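Local coordinates for protein peptidase M28 (Shewanella amazonensis SB2B, PDB 3IIB) that is a two-zinc M28 family peptidase, probably a secreted carboxypeptidase or dipeptidase that removes amino acids from peptides and works as a homodimer, at residues Ser330-Gly335 with Leu390-Ser395; Ala267-Ala272 with Tyr400-Asn405; Gly97-Pro102 with Met187-Gly192; Val167-Arg172 with Ile196-Ile201. One frame throughout, in Å; residues are numbered along the deposited sequence.

Contact 1 (Ser330-Gly335 with Leu390-Ser395). With ZN (zinc ion), chain C.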
loop_
_atom_site.group_PDB
_atom_site.type_symbol
_atom_site.label_atom_id
_atom_site.label_comp_id
_atom_site.label_asym_id
_atom_site.label_seq_id
_atom_site.Cartn_x
_atom_site.Cartn_y
_atom_site.Cartn_z
ATOM N N SER A 330 -9.182 -2.518 24.425
ATOM C CA SER A 330 -8.344 -1.831 23.429
ATOM C C SER A 330 -8.550 -2.542 22.076
ATOM O O SER A 330 -8.104 -3.687 21.889
ATOM C CB SER A 330 -6.892 -1.900 23.815
ATOM O OG SER A 330 -6.041 -1.141 22.930
ATOM N N ASP A 331 -9.202 -1.860 21.149
ATOM C CA ASP A 331 -9.404 -2.396 19.778
ATOM C C ASP A 331 -9.627 -1.233 18.803
ATOM O O ASP A 331 -10.607 -1.198 18.076
ATOM C CB ASP A 331 -10.583 -3.344 19.709
ATOM C CG ASP A 331 -10.707 -3.991 18.351
ATOM O OD1 ASP A 331 -9.662 -4.185 17.718
ATOM O OD2 ASP A 331 -11.813 -4.340 17.936
ATOM N N PHE A 332 -8.694 -0.303 18.808
ATOM C CA PHE A 332 -8.655 0.755 17.795
ATOM C C PHE A 332 -7.202 1.074 17.460
ATOM O O PHE A 332 -6.809 2.233 17.338
ATOM C CB PHE A 332 -9.471 1.946 18.278
ATOM C CG PHE A 332 -9.893 2.889 17.193
ATOM C CD1 PHE A 332 -10.043 2.476 15.878
ATOM C CD2 PHE A 332 -10.172 4.219 17.497
ATOM C CE1 PHE A 332 -10.441 3.350 14.925
ATOM C CE2 PHE A 332 -10.620 5.099 16.514
ATOM C CZ PHE A 332 -10.737 4.672 15.231
ATOM N N GLY A 333 -6.424 0.008 17.273
ATOM C CA GLY A 333 -5.030 0.099 16.820
ATOM C C GLY A 333 -4.083 0.503 17.920
ATOM O O GLY A 333 -4.246 0.070 19.055
ATOM N N ALA A 334 -3.067 1.290 17.552
ATOM C CA ALA A 334 -1.971 1.680 18.461
ATOM C C ALA A 334 -1.870 3.178 18.661
ATOM O O ALA A 334 -0.973 3.622 19.369
ATOM C CB ALA A 334 -0.627 1.136 17.967
ATOM N N GLY A 335 -2.808 3.946 18.084
ATOM C CA GLY A 335 -2.788 5.406 18.237
ATOM C C GLY A 335 -2.983 5.822 19.684
ATOM O O GLY A 335 -3.653 5.129 20.427
ATOM N N LEU A 390 -11.613 4.000 26.302
ATOM C CA LEU A 390 -10.368 4.726 26.332
ATOM C C LEU A 390 -10.087 5.053 24.859
ATOM O O LEU A 390 -9.665 4.197 24.058
ATOM C CB LEU A 390 -9.278 3.866 26.987
ATOM C CG LEU A 390 -9.479 3.657 28.503
ATOM C CD1 LEU A 390 -10.315 2.383 28.744
ATOM C CD2 LEU A 390 -8.172 3.530 29.243
ATOM N N ARG A 391 -10.362 6.300 24.511
ATOM C CA ARG A 391 -10.502 6.685 23.104
ATOM C C ARG A 391 -9.124 6.831 22.474
ATOM O O ARG A 391 -8.362 7.685 22.886
ATOM C CB ARG A 391 -11.223 8.011 23.017
ATOM C CG ARG A 391 -12.646 8.012 23.606
ATOM C CD ARG A 391 -13.589 7.109 22.835
ATOM N NE ARG A 391 -14.968 7.210 23.330
ATOM C CZ ARG A 391 -15.983 6.448 22.922
ATOM N NH1 ARG A 391 -15.795 5.484 22.010
ATOM N NH2 ARG A 391 -17.198 6.640 23.440
ATOM N N GLN A 392 -8.846 6.031 21.436
ATOM C CA GLN A 392 -7.599 6.111 20.685
ATOM C C GLN A 392 -7.754 6.981 19.463
ATOM O O GLN A 392 -8.819 6.987 18.862
ATOM C CB GLN A 392 -7.192 4.731 20.198
ATOM C CG GLN A 392 -6.816 3.759 21.309
ATOM C CD GLN A 392 -6.387 2.448 20.770
ATOM O OE1 GLN A 392 -7.217 1.534 20.510
ATOM N NE2 GLN A 392 -5.091 2.324 20.547
ATOM N N ASP A 393 -6.668 7.658 19.093
ATOM C CA ASP A 393 -6.582 8.383 17.818
ATOM C C ASP A 393 -6.465 7.369 16.677
ATOM O O ASP A 393 -5.429 6.708 16.505
ATOM C CB ASP A 393 -5.410 9.357 17.800
ATOM C CG ASP A 393 -5.364 10.217 16.530
ATOM O OD1 ASP A 393 -5.780 9.781 15.438
ATOM O OD2 ASP A 393 -4.906 11.366 16.642
ATOM N N GLY A 394 -7.550 7.221 15.922
ATOM C CA GLY A 394 -7.559 6.304 14.803
ATOM C C GLY A 394 -7.544 6.980 13.446
ATOM O O GLY A 394 -8.090 6.426 12.445
ATOM N N SER A 395 -6.969 8.173 13.368
ATOM C CA SER A 395 -6.968 8.910 12.077
ATOM C C SER A 395 -6.390 8.087 10.930
ATOM O O SER A 395 -6.873 8.200 9.809
ATOM C CB SER A 395 -6.167 10.203 12.172
ATOM O OG SER A 395 -6.801 11.091 13.067
HETATM ZN ZN ZN C . -10.667 -5.128 16.071
HETATM O O HOH W 1 -9.563 1.108 21.689
HETATM O O HOH W 2 -11.273 -2.963 15.291
HETATM O O HOH W 3 -5.167 3.948 16.245
HETATM O O HOH W 4 -11.989 -5.826 14.825
#

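Contact 2 (Ala267-Ala272 with Tyr400-Asn405). With ZN (zinc ion), chain B; ZN (zinc ion), chain C.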
loop_
_atom_site.group_PDB
_atom_site.type_symbol
_atom_site.label_atom_id
_atom_site.label_comp_id
_atom_site.label_asym_id
_atom_site.label_seq_id
_atom_site.Cartn_x
_atom_site.Cartn_y
_atom_site.Cartn_z
ATOM N N ALA A 267 -1.642 -6.837 12.888
ATOM C CA ALA A 267 -0.827 -6.066 13.788
ATOM C C ALA A 267 -1.642 -4.999 14.506
ATOM O O ALA A 267 -1.570 -4.901 15.734
ATOM C CB ALA A 267 0.391 -5.420 13.062
ATOM N N ILE A 268 -2.387 -4.161 13.796
ATOM C CA ILE A 268 -3.097 -3.132 14.527
ATOM C C ILE A 268 -4.487 -3.598 14.913
ATOM O O ILE A 268 -5.080 -3.086 15.873
ATOM C CB ILE A 268 -3.097 -1.760 13.764
ATOM C CG1 ILE A 268 -4.028 -1.805 12.572
ATOM C CG2 ILE A 268 -1.644 -1.355 13.357
ATOM C CD1 ILE A 268 -4.125 -0.496 11.801
ATOM N N ASP A 269 -5.019 -4.576 14.160
ATOM C CA ASP A 269 -6.318 -5.135 14.469
ATOM C C ASP A 269 -6.174 -6.645 14.712
ATOM O O ASP A 269 -6.316 -7.439 13.763
ATOM C CB ASP A 269 -7.282 -4.903 13.313
ATOM C CG ASP A 269 -8.711 -5.223 13.682
ATOM O OD1 ASP A 269 -8.987 -5.429 14.887
ATOM O OD2 ASP A 269 -9.572 -5.291 12.774
ATOM N N ASP A 270 -5.904 -7.068 15.936
ATOM C CA ASP A 270 -5.765 -6.235 17.112
ATOM C C ASP A 270 -4.572 -6.708 17.942
ATOM O O ASP A 270 -4.606 -6.760 19.182
ATOM C CB ASP A 270 -7.088 -6.284 17.915
ATOM C CG ASP A 270 -7.119 -5.316 19.078
ATOM O OD1 ASP A 270 -6.455 -4.238 18.994
ATOM O OD2 ASP A 270 -7.833 -5.643 20.095
ATOM N N GLY A 271 -3.468 -7.020 17.258
ATOM C CA GLY A 271 -2.246 -7.363 17.939
ATOM C C GLY A 271 -1.802 -6.248 18.872
ATOM O O GLY A 271 -1.285 -6.501 19.969
ATOM N N ALA A 272 -1.980 -5.007 18.461
ATOM C CA ALA A 272 -1.635 -3.889 19.307
ATOM C C ALA A 272 -2.417 -3.931 20.624
ATOM O O ALA A 272 -1.866 -3.706 21.671
ATOM C CB ALA A 272 -1.920 -2.595 18.562
ATOM N N TYR A 400 -5.134 0.874 7.052
ATOM C CA TYR A 400 -4.526 -0.461 7.104
ATOM C C TYR A 400 -5.439 -1.553 7.597
ATOM O O TYR A 400 -5.218 -2.720 7.254
ATOM C CB TYR A 400 -3.243 -0.450 7.947
ATOM C CG TYR A 400 -2.400 0.776 7.755
ATOM C CD1 TYR A 400 -1.789 1.039 6.532
ATOM C CD2 TYR A 400 -2.186 1.661 8.802
ATOM C CE1 TYR A 400 -1.006 2.175 6.356
ATOM C CE2 TYR A 400 -1.425 2.792 8.626
ATOM C CZ TYR A 400 -0.831 3.038 7.409
ATOM O OH TYR A 400 -0.050 4.155 7.247
ATOM N N HIS A 401 -6.451 -1.187 8.401
ATOM C CA HIS A 401 -7.450 -2.106 8.949
ATOM C C HIS A 401 -7.960 -3.037 7.879
ATOM O O HIS A 401 -8.409 -2.579 6.886
ATOM C CB HIS A 401 -8.575 -1.235 9.504
ATOM C CG HIS A 401 -9.824 -1.947 9.899
ATOM N ND1 HIS A 401 -10.925 -2.025 9.064
ATOM C CD2 HIS A 401 -10.205 -2.496 11.078
ATOM C CE1 HIS A 401 -11.901 -2.639 9.704
ATOM N NE2 HIS A 401 -11.505 -2.896 10.940
ATOM N N HIS A 402 -7.883 -4.352 8.117
ATOM C CA HIS A 402 -8.476 -5.353 7.251
ATOM C C HIS A 402 -7.862 -5.462 5.859
ATOM O O HIS A 402 -8.497 -6.036 4.912
ATOM C CB HIS A 402 -9.996 -5.176 7.177
ATOM C CG HIS A 402 -10.722 -5.515 8.440
ATOM N ND1 HIS A 402 -12.098 -5.729 8.471
ATOM C CD2 HIS A 402 -10.298 -5.611 9.727
ATOM C CE1 HIS A 402 -12.463 -5.984 9.719
ATOM N NE2 HIS A 402 -11.395 -5.928 10.494
ATOM N N THR A 403 -6.626 -4.969 5.725
ATOM C CA THR A 403 -5.832 -5.141 4.504
ATOM C C THR A 403 -4.634 -6.036 4.698
ATOM O O THR A 403 -4.212 -6.291 5.852
ATOM C CB THR A 403 -5.285 -3.783 3.990
ATOM O OG1 THR A 403 -4.223 -3.345 4.864
ATOM C CG2 THR A 403 -6.431 -2.734 3.889
ATOM N N PRO A 404 -3.996 -6.451 3.586
ATOM C CA PRO A 404 -2.665 -7.071 3.715
ATOM C C PRO A 404 -1.579 -6.167 4.281
ATOM O O PRO A 404 -0.493 -6.652 4.569
ATOM C CB PRO A 404 -2.312 -7.488 2.279
ATOM C CG PRO A 404 -3.678 -7.546 1.550
ATOM C CD PRO A 404 -4.505 -6.496 2.194
ATOM N N ASN A 405 -1.866 -4.868 4.368
ATOM C CA ASN A 405 -0.954 -3.894 4.888
ATOM C C ASN A 405 -1.050 -3.735 6.403
ATOM O O ASN A 405 -0.320 -2.928 6.969
ATOM C CB ASN A 405 -1.218 -2.557 4.203
ATOM C CG ASN A 405 0.033 -1.788 3.877
ATOM O OD1 ASN A 405 1.158 -2.300 3.951
ATOM N ND2 ASN A 405 -0.159 -0.512 3.482
HETATM ZN ZN ZN B . -11.455 -6.043 12.771
HETATM ZN ZN ZN C . -10.667 -5.128 16.071
HETATM O O HOH W 5 -12.868 -4.445 12.811
HETATM O O HOH W 4 -11.989 -5.826 14.825
HETATM O O HOH W 2 -11.273 -2.963 15.291
#

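Contact 3 (Gly97-Pro102 with Met187-Gly192)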
loop_
_atom_site.group_PDB
_atom_site.type_symbol
_atom_site.label_atom_id
_atom_site.label_comp_id
_atom_site.label_asym_id
_atom_site.label_seq_id
_atom_site.Cartn_x
_atom_site.Cartn_y
_atom_site.Cartn_z
ATOM N N GLY A 97 -16.825 -14.474 4.574
ATOM C CA GLY A 97 -18.014 -15.286 4.479
ATOM C C GLY A 97 -18.625 -15.390 3.087
ATOM O O GLY A 97 -19.572 -16.163 2.918
ATOM N N SER A 98 -18.074 -14.692 2.090
ATOM C CA SER A 98 -18.625 -14.769 0.732
ATOM C C SER A 98 -18.639 -16.203 0.240
ATOM O O SER A 98 -17.677 -16.965 0.432
ATOM C CB SER A 98 -17.795 -13.933 -0.272
ATOM O OG SER A 98 -18.405 -13.981 -1.550
ATOM N N ILE A 99 -19.688 -16.558 -0.483
ATOM C CA ILE A 99 -19.680 -17.757 -1.271
ATOM C C ILE A 99 -18.733 -17.551 -2.465
ATOM O O ILE A 99 -18.385 -16.431 -2.824
ATOM C CB ILE A 99 -21.115 -18.132 -1.790
ATOM C CG1 ILE A 99 -21.690 -17.065 -2.736
ATOM C CG2 ILE A 99 -22.075 -18.342 -0.596
ATOM C CD1 ILE A 99 -22.881 -17.590 -3.609
ATOM N N ALA A 100 -18.350 -18.658 -3.076
ATOM C CA ALA A 100 -17.530 -18.647 -4.278
ATOM C C ALA A 100 -18.395 -18.221 -5.455
ATOM O O ALA A 100 -19.630 -18.408 -5.435
ATOM C CB ALA A 100 -16.925 -20.068 -4.553
ATOM N N THR A 101 -17.743 -17.722 -6.495
ATOM C CA THR A 101 -18.407 -17.449 -7.797
ATOM C C THR A 101 -18.681 -18.764 -8.486
ATOM O O THR A 101 -18.044 -19.748 -8.138
ATOM C CB THR A 101 -17.537 -16.571 -8.663
ATOM O OG1 THR A 101 -16.205 -17.107 -8.686
ATOM C CG2 THR A 101 -17.519 -15.129 -8.097
ATOM N N PRO A 102 -19.654 -18.788 -9.428
ATOM C CA PRO A 102 -19.988 -19.977 -10.196
ATOM C C PRO A 102 -18.778 -20.611 -10.858
ATOM O O PRO A 102 -17.848 -19.917 -11.235
ATOM C CB PRO A 102 -20.936 -19.453 -11.277
ATOM C CG PRO A 102 -21.481 -18.232 -10.763
ATOM C CD PRO A 102 -20.482 -17.637 -9.842
HETATM N N MSE A 187 -19.272 -10.051 6.449
HETATM C CA MSE A 187 -20.574 -9.734 5.900
HETATM C C MSE A 187 -21.516 -10.866 6.284
HETATM O O MSE A 187 -21.069 -11.961 6.713
HETATM C CB MSE A 187 -20.489 -9.600 4.420
HETATM C CG MSE A 187 -19.923 -10.782 3.807
HETATM SE SE MSE A 187 -20.813 -11.251 2.184
HETATM C CE MSE A 187 -22.469 -11.380 2.734
ATOM N N ARG A 188 -22.810 -10.575 6.234
ATOM C CA ARG A 188 -23.824 -11.558 6.611
ATOM C C ARG A 188 -24.830 -11.696 5.483
ATOM O O ARG A 188 -25.400 -10.711 5.055
ATOM C CB ARG A 188 -24.601 -11.121 7.867
ATOM C CG ARG A 188 -23.787 -10.664 9.048
ATOM C CD ARG A 188 -24.436 -11.038 10.371
ATOM N NE ARG A 188 -24.116 -12.423 10.724
ATOM C CZ ARG A 188 -23.177 -12.809 11.596
ATOM N NH1 ARG A 188 -22.436 -11.925 12.268
ATOM N NH2 ARG A 188 -22.980 -14.107 11.808
ATOM N N TYR A 189 -25.065 -12.926 5.059
ATOM C CA TYR A 189 -26.197 -13.236 4.228
ATOM C C TYR A 189 -27.445 -13.291 5.125
ATOM O O TYR A 189 -27.338 -13.314 6.346
ATOM C CB TYR A 189 -25.982 -14.573 3.526
ATOM C CG TYR A 189 -24.863 -14.525 2.516
ATOM C CD1 TYR A 189 -24.919 -13.658 1.430
ATOM C CD2 TYR A 189 -23.746 -15.340 2.651
ATOM C CE1 TYR A 189 -23.885 -13.607 0.484
ATOM C CE2 TYR A 189 -22.715 -15.293 1.722
ATOM C CZ TYR A 189 -22.809 -14.456 0.622
ATOM O OH TYR A 189 -21.779 -14.456 -0.263
ATOM N N GLU A 190 -28.607 -13.261 4.499
ATOM C CA GLU A 190 -29.874 -13.314 5.175
ATOM C C GLU A 190 -30.615 -14.542 4.678
ATOM O O GLU A 190 -30.772 -14.774 3.461
ATOM C CB GLU A 190 -30.677 -12.052 4.873
ATOM C CG GLU A 190 -31.986 -11.972 5.597
ATOM C CD GLU A 190 -32.691 -10.649 5.366
ATOM O OE1 GLU A 190 -32.061 -9.597 5.586
ATOM O OE2 GLU A 190 -33.888 -10.666 4.992
ATOM N N GLU A 191 -31.044 -15.350 5.637
ATOM C CA GLU A 191 -31.854 -16.512 5.340
ATOM C C GLU A 191 -33.088 -15.987 4.608
ATOM O O GLU A 191 -33.795 -15.073 5.116
ATOM C CB GLU A 191 -32.267 -17.269 6.616
ATOM C CG GLU A 191 -31.135 -17.634 7.597
ATOM C CD GLU A 191 -30.358 -18.872 7.198
ATOM O OE1 GLU A 191 -30.148 -19.077 5.982
ATOM O OE2 GLU A 191 -29.952 -19.638 8.109
ATOM N N GLY A 192 -33.351 -16.567 3.449
ATOM C CA GLY A 192 -34.481 -16.185 2.605
ATOM C C GLY A 192 -34.040 -15.487 1.332
ATOM O O GLY A 192 -34.772 -15.457 0.328
#

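Contact 4 (Val167-Arg172 with Ile196-Ile201)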
loop_
_atom_site.group_PDB
_atom_site.type_symbol
_atom_site.label_atom_id
_atom_site.label_comp_id
_atom_site.label_asym_id
_atom_site.label_seq_id
_atom_site.Cartn_x
_atom_site.Cartn_y
_atom_site.Cartn_z
ATOM N N VAL A 167 -26.344 -10.605 -9.330
ATOM C CA VAL A 167 -25.681 -11.893 -9.285
ATOM C C VAL A 167 -24.372 -11.784 -8.517
ATOM O O VAL A 167 -23.676 -12.783 -8.361
ATOM C CB VAL A 167 -25.423 -12.436 -10.696
ATOM C CG1 VAL A 167 -26.727 -12.805 -11.345
ATOM C CG2 VAL A 167 -24.648 -11.418 -11.576
ATOM N N GLY A 168 -24.037 -10.567 -8.081
ATOM C CA GLY A 168 -22.835 -10.309 -7.305
ATOM C C GLY A 168 -22.766 -8.881 -6.819
ATOM O O GLY A 168 -23.518 -8.031 -7.284
ATOM N N ILE A 169 -21.825 -8.600 -5.902
ATOM C CA ILE A 169 -21.587 -7.236 -5.476
ATOM C C ILE A 169 -20.087 -7.004 -5.352
ATOM O O ILE A 169 -19.325 -7.880 -4.908
ATOM C CB ILE A 169 -22.306 -6.895 -4.188
ATOM C CG1 ILE A 169 -22.018 -5.466 -3.747
ATOM C CG2 ILE A 169 -21.936 -7.862 -3.023
ATOM C CD1 ILE A 169 -22.960 -5.019 -2.612
ATOM N N ILE A 170 -19.655 -5.836 -5.842
ATOM C CA ILE A 170 -18.356 -5.301 -5.466
ATOM C C ILE A 170 -18.572 -4.010 -4.719
ATOM O O ILE A 170 -19.466 -3.236 -5.064
ATOM C CB ILE A 170 -17.406 -5.046 -6.678
ATOM C CG1 ILE A 170 -18.108 -4.289 -7.789
ATOM C CG2 ILE A 170 -16.807 -6.413 -7.218
ATOM C CD1 ILE A 170 -17.122 -3.603 -8.846
ATOM N N ILE A 171 -17.721 -3.761 -3.729
ATOM C CA ILE A 171 -17.752 -2.496 -3.018
ATOM C C ILE A 171 -16.397 -1.782 -3.077
ATOM O O ILE A 171 -15.331 -2.411 -3.132
ATOM C CB ILE A 171 -18.211 -2.646 -1.529
ATOM C CG1 ILE A 171 -17.159 -3.349 -0.647
ATOM C CG2 ILE A 171 -19.623 -3.259 -1.465
ATOM C CD1 ILE A 171 -17.527 -3.331 0.867
ATOM N N ARG A 172 -16.437 -0.459 -3.059
ATOM C CA ARG A 172 -15.256 0.286 -2.682
ATOM C C ARG A 172 -14.897 -0.079 -1.254
ATOM O O ARG A 172 -15.719 0.034 -0.339
ATOM C CB ARG A 172 -15.487 1.795 -2.751
ATOM C CG ARG A 172 -14.283 2.651 -2.283
ATOM C CD ARG A 172 -14.627 4.149 -2.279
ATOM N NE ARG A 172 -14.780 4.688 -3.624
ATOM C CZ ARG A 172 -13.787 5.192 -4.358
ATOM N NH1 ARG A 172 -12.525 5.266 -3.870
ATOM N NH2 ARG A 172 -14.045 5.652 -5.578
ATOM N N ILE A 196 -25.043 -14.312 -2.755
ATOM C CA ILE A 196 -24.286 -14.007 -3.957
ATOM C C ILE A 196 -22.806 -13.686 -3.602
ATOM O O ILE A 196 -22.523 -13.235 -2.495
ATOM C CB ILE A 196 -24.940 -12.842 -4.774
ATOM C CG1 ILE A 196 -24.965 -11.565 -3.930
ATOM C CG2 ILE A 196 -26.334 -13.295 -5.365
ATOM C CD1 ILE A 196 -25.347 -10.260 -4.723
ATOM N N PRO A 197 -21.876 -13.917 -4.546
ATOM C CA PRO A 197 -20.478 -13.534 -4.340
ATOM C C PRO A 197 -20.330 -12.045 -4.055
ATOM O O PRO A 197 -21.006 -11.221 -4.664
ATOM C CB PRO A 197 -19.803 -13.899 -5.653
ATOM C CG PRO A 197 -20.694 -14.805 -6.324
ATOM C CD PRO A 197 -22.080 -14.484 -5.887
ATOM N N ALA A 198 -19.424 -11.717 -3.144
ATOM C CA ALA A 198 -19.304 -10.373 -2.595
ATOM C C ALA A 198 -17.819 -10.090 -2.358
ATOM O O ALA A 198 -17.172 -10.859 -1.661
ATOM C CB ALA A 198 -20.052 -10.274 -1.256
ATOM N N ALA A 199 -17.310 -8.990 -2.927
ATOM C CA ALA A 199 -15.910 -8.637 -2.867
ATOM C C ALA A 199 -15.750 -7.141 -2.683
ATOM O O ALA A 199 -16.646 -6.368 -3.015
ATOM C CB ALA A 199 -15.216 -9.076 -4.140
ATOM N N ALA A 200 -14.613 -6.763 -2.123
ATOM C CA ALA A 200 -14.173 -5.364 -2.040
ATOM C C ALA A 200 -13.018 -5.148 -3.011
ATOM O O ALA A 200 -12.152 -6.021 -3.167
ATOM C CB ALA A 200 -13.732 -5.026 -0.620
ATOM N N ILE A 201 -13.014 -3.978 -3.659
ATOM C CA ILE A 201 -11.929 -3.587 -4.536
ATOM C C ILE A 201 -11.201 -2.423 -3.900
ATOM O O ILE A 201 -11.734 -1.767 -2.990
ATOM C CB ILE A 201 -12.379 -3.265 -5.969
ATOM C CG1 ILE A 201 -13.256 -1.984 -6.024
ATOM C CG2 ILE A 201 -13.068 -4.470 -6.593
ATOM C CD1 ILE A 201 -13.845 -1.656 -7.419
#

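Contact 1 (Ser330-Gly335 with Leu390-Ser395)
Gln392 reaches from the end of strand 387-392 into the loop Ser330-Gly335, which in this di-zinc M28 peptidase fold carries the metal ligand Asp331. CG stands anti to the carbonyl carbon (chi1 -66°), and the extended chain beyond it slides the terminal amide in among the loop's backbone groups. Gln392 NE2 meets Gly333 O at 2.8 Å from above that carbonyl's plane. The same Gln392 NE2 reaches Gly335 O at 3.2 Å, in the carbonyl plane and on a lone pair. OE1 accepts a weak, bent bond from Phe332 N. A water donates a second bond to Gln392 OE1, at 2.7 Å, and accepts from Asp331 N. Glutamine suits the place because one flat group offers both donor and acceptor; a leucine here would probably leave the Gly333 and Gly335 carbonyls without this donor and the loop around Asp331 freer to shift.

Phe332 runs past Gln392 in the opposite direction, ring and amide planes 81° apart. Gly394 CA rests over one ring face, 3.6 Å from Phe332 CZ; a CB on Gly394 would run into Phe332 CZ, so glycine suits the place. Tyr397 adds an edge-to-face ring. Asp331 turns away to bind zinc through OD1 at 2.1 Å and OD2 at 2.3 Å, beside His257 and Asp269. One further water joins the segments, donating to Phe332 O (2.6 Å) and Asp393 O (2.8 Å) and accepting from Gly335 N.

Contact 2 (Ala267-Ala272 with Tyr400-Asn405)
Asp269 OD2 lies at the edge of the His402 ring, in its plane, and the carboxylate and ring planes are only 2° apart. Over one face of His402, above its centre, lies CE1 of His401; in return His402 CD2 stands 3.2 Å above the centre of the His401 ring. At the edge of that ring, in plane, His401 NE2 meets a zinc-bound water at 2.8 Å. An alanine at His401 would probably leave that face of His402 without its cover and the water without this partner.

Asp269 CG is anti to the backbone N (chi1 -169°), which places the carboxylate carbon. Asp269 OD2 binds one zinc at 2.0 Å. His402 NE2 binds the same zinc at 2.3 Å, and Glu304 completes the protein ligands. Histidine suits the site because NE2 can take the metal while ND1 is left for Thr184 O; together these bonds help to fix the ring's rotation. In the type II turn Tyr400-Thr403, Tyr400 O takes both Thr403 N and Thr403 OG1. Ile268 CD1 packs 4.0 Å from Tyr400 CB. Pro404 and Asn405 bond to Arg180 of the second subunit.

With two oxygens, the carboxylate can give one to each metal: Asp269 OD1 binds the second zinc at 2.1 Å. One water also bridges the pair. Two cations on that water would probably ease loss of its proton, consistent with the nucleophile expected of a co-catalytic zinc peptidase.

Contact 3 (Gly97-Pro102 with Met187-Gly192)
Gly97 O approaches the ring of Tyr189, 3.5 Å from CE2, at the start of the connection between strands 88-94 and 106-113. The tyrosine's segment, Met187-Gly192, lies in the loop between strands 168-172 and 198-201, with Met187 and Tyr189 packing on Ala158 of helix 145-163. With phi at 94°, a side chain on Gly97 would press against the carbonyl oxygen before it, which explains the glycine.

At Ser98 the chain enters an extended, polyproline-like run that lasts to Pro102. The Ser98 backbone passes the tip of the tyrosine, CA being 3.3 Å from Tyr189 OH, while its CB is directed away overall. Ser98 OG stands anti to the backbone N (chi1 -177°) and gives a hydrogen bond of 2.8 Å to Ile99 O, on a lone pair in the carbonyl plane; it also meets Ala198 N. A small hydroxyl suits a place where two backbone groups must be served at once. Ser98 O is bonded to Ser227 OG and Trp73 NE1.

Ile99 makes the main bond of the contact: Ile99 N donates to Tyr189 OH at 3.0 Å, with an N-H...O angle of 164°, in the plane of the ring and at its edge. Its side chain crosses the tyrosine at about a right angle, Ile99 CG2 lying 3.9 Å from Tyr189 CE2. One face of Tyr189 carries the CE methyl of Met187, modelled as selenomethionine, 3.4 Å above the ring and offset toward the rim.

Tyr189 OH also bonds to Ile196 O, which can only accept. The phenol therefore probably donates to Ile196 O while accepting from Ile99 N, and ties three backbone runs together through one phenol oxygen.

Contact 4 (Val167-Arg172 with Ile196-Ile201)
Strands 168-172 and 198-201 run as parallel neighbours, their axes 4.5 Å apart and 26° from aligned, joined by four backbone hydrogen bonds. Ile169 N donates to Pro197 O at 3.0 Å, Ile169 O receives Ala199 N, Ile171 N reaches Ala199 O, and Ile171 O takes Ile201 N at 2.8 Å, almost along its C=O axis. Pro197 lacks an N-H but loses nothing here, since only its carbonyl is used.

Alternate residues face opposite sides. CG1 of Ile169 is anti to the backbone N (chi1 179°), which puts CG2 between the backbone N and the carbonyl carbon, where Ile169 CG2 meets Ala198 CB at 3.5 Å. Ile171 CG1 packs on Ala200 CB at 3.8 Å. Alanines beside isoleucines let the helix come close, as where Ala198 meets Ala158 of helix 145-163. On the other side Ile170 and Ile201 bring their CD1 atoms within 4.1 Å, beneath helix 203-213. Helices thus pack on both faces of the sheet, an alpha/beta/alpha layering consistent with the protease-associated domain inserted in relatives; strand 131-134 flanks 168-172. Arg172 pairs with Asp135 and Asp207. Ile196 CD1 lies 3.6 Å from Gly168 CA, where glycine offers a bare backbone.

In the fold
The four contacts fall into two pairs. Contacts 1 and 2 lie near the centre of the chain and meet at the zinc pair: Asp331 and Asp269 bind one zinc together, and Ala272 packs against Gly333 O. Their chemistry is that of metal ligands and the polar shell that positions them. Contacts 3 and 4 lie about 22 Å from the chain centre and touch: Tyr189 and Ser98 hydrogen-bond to the residues leading into strand 198-201 and to its first residue. Contact 4 is a buried apolar sheet core, contact 3 a partly buried loop-to-loop contact that mixes one hydrogen bond with apolar packing. Contact 2 comes nearest to this second pair, with about 8 Å to contact 4 between nearest atoms.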